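Local coordinates for protein phosphoribosylaminoimidazole carboxylase, ATPase subunit (Bacillus anthracis, PDB 3V4S) that is an N5-carboxyaminoimidazole ribonucleotide synthetase (PurK), probably using ATP and bicarbonate to carboxylate aminoimidazole ribonucleotide in purine biosynthesis, at residues N222-S227 and V316-I321; E196-V201 and H280-Y285. All coordinates share one frame; numbering follows the deposited sequence.

In the fold
Interactions 1 and 2 are both buried and share one large antiparallel sheet, but engage it differently. Interaction 1 lies within the sheet: neighbouring strands 223-229 and 316-322 pair there, joining the ATP-grasp part to the C-terminal part largely through backbone hydrogen bonds. Interaction 2 sets the loop after strand 270-276 against strand 195-203, two strands away from 223-229, and relies on serine hydroxyls, a histidine and an isoleucine. Their centres are about 10 Å apart. They meet through Asn-281, with Leu-224 and Met-318 packing beside the same loop. Residues 222-227 and 196-201 both reach ATP, whereas the carbonate is bonded by the loop of interaction 2.

Interaction 1. Residues N222-S227 and V316-I321; sequences NILHES and VVMVNI. With ATP (adenosine-5'-triphosphate), chain F.
Ser-227 and Met-318 form an antiparallel hydrogen-bonded pair, with Ser-227 N to Met-318 O at 3.0 Å and Met-318 N to Ser-227 O at 2.9 Å. Beyond the non-hydrogen-bonded pair Glu-226/Val-319, Asn-320 N reaches His-225 O at 2.9 Å. Asn-320 also binds through its side chain: ND2 approaches Leu-224 O at 3.0 Å from above the carbonyl plane, 51° out of it, and bonds Asn-281 OD1 as well. A water joins His-225 ND1 to Asn-320 O.

Side chains pack on both faces of the pair. On the Ser-227/Met-318 face, the bent Met-318 chain brings CE to Leu-224 CD2 (4.1 Å). On the other, CG anti to the backbone N (chi1 167°) carries the His-225 ring alongside Val-319, whose CG1 meets it obliquely, 3.7 Å from His-225 CE1. Glu-226 CG covers one ring face near the rim, and its extended chain runs past Val-317 and Val-319 toward helix 365-374.

His-225 and Glu-226 form a classic beta bulge opposite Ile-218. The chemistry implies a seam between the ATP-grasp and C-terminal parts held by main-chain bonds, with one asparagine amide tying it to the loop containing Asn-281.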
loop_
_atom_site.group_PDB
_atom_site.type_symbol
_atom_site.label_atom_id
_atom_site.label_comp_id
_atom_site.label_asym_id
_atom_site.label_seq_id
_atom_site.Cartn_x
_atom_site.Cartn_y
_atom_site.Cartn_z
ATOM N N ASN B 222 -15.347 21.914 12.639
ATOM C CA ASN B 222 -14.339 21.278 13.520
ATOM C C ASN B 222 -13.903 19.853 13.153
ATOM O O ASN B 222 -13.298 19.154 13.981
ATOM C CB ASN B 222 -14.794 21.308 14.984
ATOM C CG ASN B 222 -14.892 22.714 15.530
ATOM O OD1 ASN B 222 -15.879 23.072 16.184
ATOM N ND2 ASN B 222 -13.881 23.531 15.243
ATOM N N ILE B 223 -14.224 19.419 11.933
ATOM C CA ILE B 223 -13.781 18.116 11.436
ATOM C C ILE B 223 -12.805 18.380 10.293
ATOM O O ILE B 223 -13.055 19.242 9.462
ATOM C CB ILE B 223 -14.958 17.266 10.904
ATOM C CG1 ILE B 223 -16.074 17.155 11.950
ATOM C CG2 ILE B 223 -14.471 15.877 10.493
ATOM C CD1 ILE B 223 -17.345 16.511 11.434
ATOM N N LEU B 224 -11.690 17.649 10.263
ATOM C CA LEU B 224 -10.733 17.785 9.172
ATOM C C LEU B 224 -11.431 17.602 7.831
ATOM O O LEU B 224 -12.204 16.665 7.642
ATOM C CB LEU B 224 -9.555 16.810 9.333
ATOM C CG LEU B 224 -8.396 16.937 8.329
ATOM C CD1 LEU B 224 -7.804 18.352 8.344
ATOM C CD2 LEU B 224 -7.322 15.899 8.662
ATOM N N HIS B 225 -11.189 18.532 6.915
ATOM C CA HIS B 225 -11.776 18.475 5.587
ATOM C C HIS B 225 -10.706 18.135 4.581
ATOM O O HIS B 225 -10.825 17.133 3.855
ATOM C CB HIS B 225 -12.477 19.796 5.243
ATOM C CG HIS B 225 -12.831 19.935 3.786
ATOM N ND1 HIS B 225 -13.498 18.968 3.099
ATOM C CD2 HIS B 225 -12.596 20.969 2.885
ATOM C CE1 HIS B 225 -13.669 19.371 1.823
ATOM N NE2 HIS B 225 -13.116 20.599 1.695
ATOM N N GLU B 226 -9.651 18.949 4.552
ATOM C CA GLU B 226 -8.532 18.783 3.623
ATOM C C GLU B 226 -7.171 18.901 4.309
ATOM O O GLU B 226 -7.013 19.677 5.258
ATOM C CB GLU B 226 -8.623 19.816 2.486
ATOM C CG GLU B 226 -9.710 19.494 1.464
ATOM C CD GLU B 226 -9.811 20.545 0.370
ATOM O OE1 GLU B 226 -10.158 20.170 -0.766
ATOM O OE2 GLU B 226 -9.527 21.735 0.645
ATOM N N SER B 227 -6.208 18.101 3.847
ATOM C CA SER B 227 -4.794 18.267 4.190
ATOM C C SER B 227 -4.033 18.550 2.900
ATOM O O SER B 227 -4.188 17.831 1.904
ATOM C CB SER B 227 -4.204 17.028 4.868
ATOM O OG SER B 227 -4.704 16.840 6.190
ATOM N N VAL B 316 -0.010 16.730 -2.941
ATOM C CA VAL B 316 -1.237 16.003 -2.607
ATOM C C VAL B 316 -2.226 16.831 -1.789
ATOM O O VAL B 316 -1.839 17.585 -0.878
ATOM C CB VAL B 316 -0.912 14.685 -1.848
ATOM C CG1 VAL B 316 -0.032 14.963 -0.633
ATOM C CG2 VAL B 316 -2.183 13.923 -1.460
ATOM N N VAL B 317 -3.503 16.682 -2.129
ATOM C CA VAL B 317 -4.590 17.138 -1.277
ATOM C C VAL B 317 -5.375 15.895 -0.825
ATOM O O VAL B 317 -5.957 15.173 -1.648
ATOM C CB VAL B 317 -5.528 18.136 -2.003
ATOM C CG1 VAL B 317 -6.632 18.603 -1.061
ATOM C CG2 VAL B 317 -4.748 19.336 -2.520
ATOM N N MET B 318 -5.341 15.619 0.471
ATOM C CA MET B 318 -6.247 14.627 1.040
ATOM C C MET B 318 -7.608 15.279 1.323
ATOM O O MET B 318 -7.674 16.365 1.922
ATOM C CB MET B 318 -5.670 14.028 2.331
ATOM C CG MET B 318 -6.579 12.918 2.881
ATOM S SD MET B 318 -6.775 12.940 4.666
ATOM C CE MET B 318 -7.867 14.344 4.896
ATOM N N VAL B 319 -8.689 14.627 0.895
ATOM C CA VAL B 319 -10.031 15.073 1.243
ATOM C C VAL B 319 -10.730 13.977 2.039
ATOM O O VAL B 319 -10.771 12.822 1.599
ATOM C CB VAL B 319 -10.877 15.460 -0.001
ATOM C CG1 VAL B 319 -12.067 16.307 0.425
ATOM C CG2 VAL B 319 -10.044 16.234 -1.026
ATOM N N ASN B 320 -11.273 14.327 3.206
ATOM C CA ASN B 320 -12.058 13.381 3.990
ATOM C C ASN B 320 -13.379 12.999 3.338
ATOM O O ASN B 320 -14.047 13.826 2.697
ATOM C CB ASN B 320 -12.298 13.881 5.429
ATOM C CG ASN B 320 -11.340 13.254 6.440
ATOM O OD1 ASN B 320 -10.684 12.238 6.159
ATOM N ND2 ASN B 320 -11.251 13.855 7.633
ATOM N N ILE B 321 -13.728 11.721 3.481
ATOM C CA ILE B 321 -15.031 11.230 3.064
ATOM C C ILE B 321 -15.820 10.884 4.322
ATOM O O ILE B 321 -15.516 9.904 5.005
ATOM C CB ILE B 321 -14.938 9.984 2.152
ATOM C CG1 ILE B 321 -14.180 10.321 0.872
ATOM C CG2 ILE B 321 -16.336 9.458 1.832
ATOM C CD1 ILE B 321 -13.676 9.104 0.117
HETATM P PG ATP F . -9.840 16.597 16.907
HETATM O O1G ATP F . -8.603 16.930 16.112
HETATM O O2G ATP F . -10.999 16.040 16.108
HETATM O O3G ATP F . -9.552 15.827 18.166
HETATM P PB ATP F . -10.733 18.527 18.884
HETATM O O1B ATP F . -12.144 18.100 19.173
HETATM O O2B ATP F . -9.642 18.215 19.859
HETATM O O3B ATP F . -10.351 18.081 17.364
HETATM P PA ATP F . -9.413 21.064 18.631
HETATM O O1A ATP F . -8.410 20.363 17.743
HETATM O O2A ATP F . -8.971 21.616 19.962
HETATM O O3A ATP F . -10.736 20.142 18.813
HETATM O "O5'" ATP F . -10.066 22.254 17.789
HETATM C "C5'" ATP F . -10.734 21.966 16.563
HETATM C "C4'" ATP F . -10.532 23.189 15.682
HETATM O "O4'" ATP F . -11.060 24.360 16.334
HETATM C "C3'" ATP F . -9.056 23.500 15.447
HETATM O "O3'" ATP F . -8.431 22.699 14.428
HETATM C "C2'" ATP F . -9.104 24.995 15.166
HETATM O "O2'" ATP F . -9.456 25.252 13.803
HETATM C "C1'" ATP F . -10.222 25.497 16.087
HETATM N N9 ATP F . -9.597 25.981 17.347
HETATM C C8 ATP F . -9.412 25.266 18.482
HETATM N N7 ATP F . -8.775 26.008 19.423
HETATM C C5 ATP F . -8.553 27.234 18.901
HETATM C C6 ATP F . -7.938 28.508 19.349
HETATM N N6 ATP F . -7.416 28.649 20.591
HETATM N N1 ATP F . -7.916 29.545 18.471
HETATM C C2 ATP F . -8.428 29.453 17.226
HETATM N N3 ATP F . -8.993 28.329 16.759
HETATM C C4 ATP F . -9.093 27.209 17.529
HETATM O O HOH W 1 -14.421 16.403 3.991
#

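Interaction 2. Residues E196-V201 and H280-Y285; sequences EVSVIV and HNSGHY. With ATP (adenosine-5'-triphosphate), chain F; CO3 (carbonate ion), chain I.
Ser-198 and Ser-282 meet hydroxyl to hydroxyl, their OG atoms hydrogen-bonded at 2.7 Å. Beside them Ile-200 CD1 rests on His-280 CB (3.8 Å), and Ile-200 CG1 packs against Gly-283 CA, where the glycine lets the strand and the 3-10 turn approach closely. A water links Ser-198 OG to Ser-282 O, and Asn-217 bonds Ser-198 OG too.

Behind this first shell, Ser-282 meets the imidazole of His-280. Its OG, lying between its own backbone N and carbonyl carbon (chi1 69°), hydrogen-bonds His-280 ND1 at 2.8 Å. Ser-282 N donates to the same His-280 ND1 at 3.1 Å, from 34° out of the ring plane. These two bonds and a weak one from NE2 to the magnesium ligand Glu-261 are consistent with a ring restrained in its rotation. Ser-198 is placed to hold the Ser-282 hydroxyl from the strand side.

The ring lies under the carbonate, whose C sits over one face, offset toward the rim, 3.3 Å from His-280 NE2. Asn-281 N donates almost straight to carbonate O2 (3.0 Å, 173°). Arg-278 and Lys-354 complete this pocket, which is consistent with a bicarbonate site. ATP O1G lies at the edge of the His-280 ring. At the far end of the strand segment, Glu-196 grips the ribose, OE1 taking ATP O2' at 2.6 Å and OE2 taking O3'; His-219 bonds OE1 as well.

Strand 195-203 runs between strands 256-264 and 209-220. Ser-198 and Ile-200 face the loop, while Val-199 and Val-201 pack on helix 235-251.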
loop_
_atom_site.group_PDB
_atom_site.type_symbol
_atom_site.label_atom_id
_atom_site.label_comp_id
_atom_site.label_asym_id
_atom_site.label_seq_id
_atom_site.Cartn_x
_atom_site.Cartn_y
_atom_site.Cartn_z
ATOM N N GLU B 196 -3.563 26.531 9.806
ATOM C CA GLU B 196 -3.316 25.398 10.702
ATOM C C GLU B 196 -2.422 24.409 9.979
ATOM O O GLU B 196 -2.635 24.123 8.804
ATOM C CB GLU B 196 -4.610 24.661 11.025
ATOM C CG GLU B 196 -5.664 25.494 11.707
ATOM C CD GLU B 196 -6.758 24.624 12.264
ATOM O OE1 GLU B 196 -7.894 24.723 11.756
ATOM O OE2 GLU B 196 -6.470 23.831 13.185
ATOM N N VAL B 197 -1.434 23.873 10.679
ATOM C CA VAL B 197 -0.576 22.880 10.069
ATOM C C VAL B 197 -0.351 21.755 11.045
ATOM O O VAL B 197 -0.574 21.909 12.235
ATOM C CB VAL B 197 0.788 23.458 9.603
ATOM C CG1 VAL B 197 0.603 24.614 8.627
ATOM C CG2 VAL B 197 1.666 23.830 10.791
ATOM N N SER B 198 0.090 20.613 10.527
ATOM C CA SER B 198 0.470 19.504 11.374
ATOM C C SER B 198 1.723 18.840 10.852
ATOM O O SER B 198 2.067 18.938 9.648
ATOM C CB SER B 198 -0.670 18.490 11.491
ATOM O OG SER B 198 -0.911 17.851 10.251
ATOM N N VAL B 199 2.389 18.160 11.776
ATOM C CA VAL B 199 3.613 17.449 11.528
ATOM C C VAL B 199 3.503 16.118 12.256
ATOM O O VAL B 199 3.096 16.070 13.438
ATOM C CB VAL B 199 4.818 18.241 12.088
ATOM C CG1 VAL B 199 6.108 17.525 11.780
ATOM C CG2 VAL B 199 4.867 19.635 11.484
ATOM N N ILE B 200 3.802 15.038 11.528
ATOM C CA ILE B 200 3.804 13.694 12.082
ATOM C C ILE B 200 5.254 13.297 12.298
ATOM O O ILE B 200 6.049 13.290 11.351
ATOM C CB ILE B 200 3.155 12.664 11.123
ATOM C CG1 ILE B 200 1.751 13.092 10.641
ATOM C CG2 ILE B 200 3.181 11.264 11.725
ATOM C CD1 ILE B 200 0.644 13.102 11.656
ATOM N N VAL B 201 5.612 12.979 13.534
ATOM C CA VAL B 201 6.979 12.604 13.816
ATOM C C VAL B 201 6.968 11.157 14.272
ATOM O O VAL B 201 6.071 10.749 15.002
ATOM C CB VAL B 201 7.651 13.569 14.845
ATOM C CG1 VAL B 201 6.886 13.598 16.161
ATOM C CG2 VAL B 201 9.101 13.180 15.086
ATOM N N HIS B 280 -2.572 9.919 12.478
ATOM C CA HIS B 280 -3.548 10.979 12.569
ATOM C C HIS B 280 -4.129 11.180 11.205
ATOM O O HIS B 280 -3.443 10.962 10.205
ATOM C CB HIS B 280 -2.819 12.242 13.002
ATOM C CG HIS B 280 -3.720 13.385 13.390
ATOM N ND1 HIS B 280 -3.992 14.397 12.557
ATOM C CD2 HIS B 280 -4.366 13.681 14.594
ATOM C CE1 HIS B 280 -4.803 15.283 13.172
ATOM N NE2 HIS B 280 -5.019 14.851 14.420
ATOM N N ASN B 281 -5.397 11.582 11.158
ATOM C CA ASN B 281 -6.114 11.879 9.910
ATOM C C ASN B 281 -5.319 12.820 8.985
ATOM O O ASN B 281 -5.392 12.707 7.762
ATOM C CB ASN B 281 -7.456 12.507 10.282
ATOM C CG ASN B 281 -8.497 12.466 9.173
ATOM O OD1 ASN B 281 -9.664 12.678 9.458
ATOM N ND2 ASN B 281 -8.091 12.214 7.916
ATOM N N SER B 282 -4.550 13.741 9.571
ATOM C CA SER B 282 -3.777 14.696 8.764
ATOM C C SER B 282 -2.544 14.058 8.130
ATOM O O SER B 282 -1.904 14.675 7.285
ATOM C CB SER B 282 -3.398 15.943 9.586
ATOM O OG SER B 282 -2.451 15.606 10.579
ATOM N N GLY B 283 -2.226 12.819 8.519
ATOM C CA GLY B 283 -1.140 12.057 7.882
ATOM C C GLY B 283 -1.565 11.048 6.815
ATOM O O GLY B 283 -0.726 10.329 6.264
ATOM N N HIS B 284 -2.857 10.969 6.522
ATOM C CA HIS B 284 -3.327 9.978 5.532
ATOM C C HIS B 284 -2.755 10.200 4.160
ATOM O O HIS B 284 -2.603 9.227 3.387
ATOM C CB HIS B 284 -4.851 9.879 5.471
ATOM C CG HIS B 284 -5.480 9.331 6.735
ATOM N ND1 HIS B 284 -4.773 8.688 7.676
ATOM C CD2 HIS B 284 -6.801 9.325 7.168
ATOM C CE1 HIS B 284 -5.590 8.321 8.676
ATOM N NE2 HIS B 284 -6.828 8.713 8.364
ATOM N N TYR B 285 -2.414 11.457 3.843
ATOM C CA TYR B 285 -1.767 11.784 2.550
ATOM C C TYR B 285 -0.534 10.904 2.291
ATOM O O TYR B 285 -0.223 10.618 1.145
ATOM C CB TYR B 285 -1.383 13.278 2.445
ATOM C CG TYR B 285 -0.107 13.644 3.183
ATOM C CD1 TYR B 285 -0.146 14.107 4.513
ATOM C CD2 TYR B 285 1.145 13.503 2.575
ATOM C CE1 TYR B 285 1.028 14.439 5.191
ATOM C CE2 TYR B 285 2.309 13.837 3.245
ATOM C CZ TYR B 285 2.242 14.305 4.547
ATOM O OH TYR B 285 3.405 14.602 5.212
HETATM P PG ATP F . -9.840 16.597 16.907
HETATM O O1G ATP F . -8.603 16.930 16.112
HETATM O O2G ATP F . -10.999 16.040 16.108
HETATM O O3G ATP F . -9.552 15.827 18.166
HETATM P PB ATP F . -10.733 18.527 18.884
HETATM O O1B ATP F . -12.144 18.100 19.173
HETATM O O2B ATP F . -9.642 18.215 19.859
HETATM O O3B ATP F . -10.351 18.081 17.364
HETATM P PA ATP F . -9.413 21.064 18.631
HETATM O O1A ATP F . -8.410 20.363 17.743
HETATM O O2A ATP F . -8.971 21.616 19.962
HETATM O O3A ATP F . -10.736 20.142 18.813
HETATM O "O5'" ATP F . -10.066 22.254 17.789
HETATM C "C5'" ATP F . -10.734 21.966 16.563
HETATM C "C4'" ATP F . -10.532 23.189 15.682
HETATM O "O4'" ATP F . -11.060 24.360 16.334
HETATM C "C3'" ATP F . -9.056 23.500 15.447
HETATM O "O3'" ATP F . -8.431 22.699 14.428
HETATM C "C2'" ATP F . -9.104 24.995 15.166
HETATM O "O2'" ATP F . -9.456 25.252 13.803
HETATM C "C1'" ATP F . -10.222 25.497 16.087
HETATM N N9 ATP F . -9.597 25.981 17.347
HETATM C C8 ATP F . -9.412 25.266 18.482
HETATM N N7 ATP F . -8.775 26.008 19.423
HETATM C C5 ATP F . -8.553 27.234 18.901
HETATM C C6 ATP F . -7.938 28.508 19.349
HETATM N N6 ATP F . -7.416 28.649 20.591
HETATM N N1 ATP F . -7.916 29.545 18.471
HETATM C C2 ATP F . -8.428 29.453 17.226
HETATM N N3 ATP F . -8.993 28.329 16.759
HETATM C C4 ATP F . -9.093 27.209 17.529
HETATM C C CO3 I . -7.514 12.718 14.032
HETATM O O1 CO3 I . -7.711 12.986 15.219
HETATM O O2 CO3 I . -6.929 11.677 13.717
HETATM O O3 CO3 I . -7.916 13.490 13.165
HETATM O O HOH W 2 0.531 15.806 8.751
#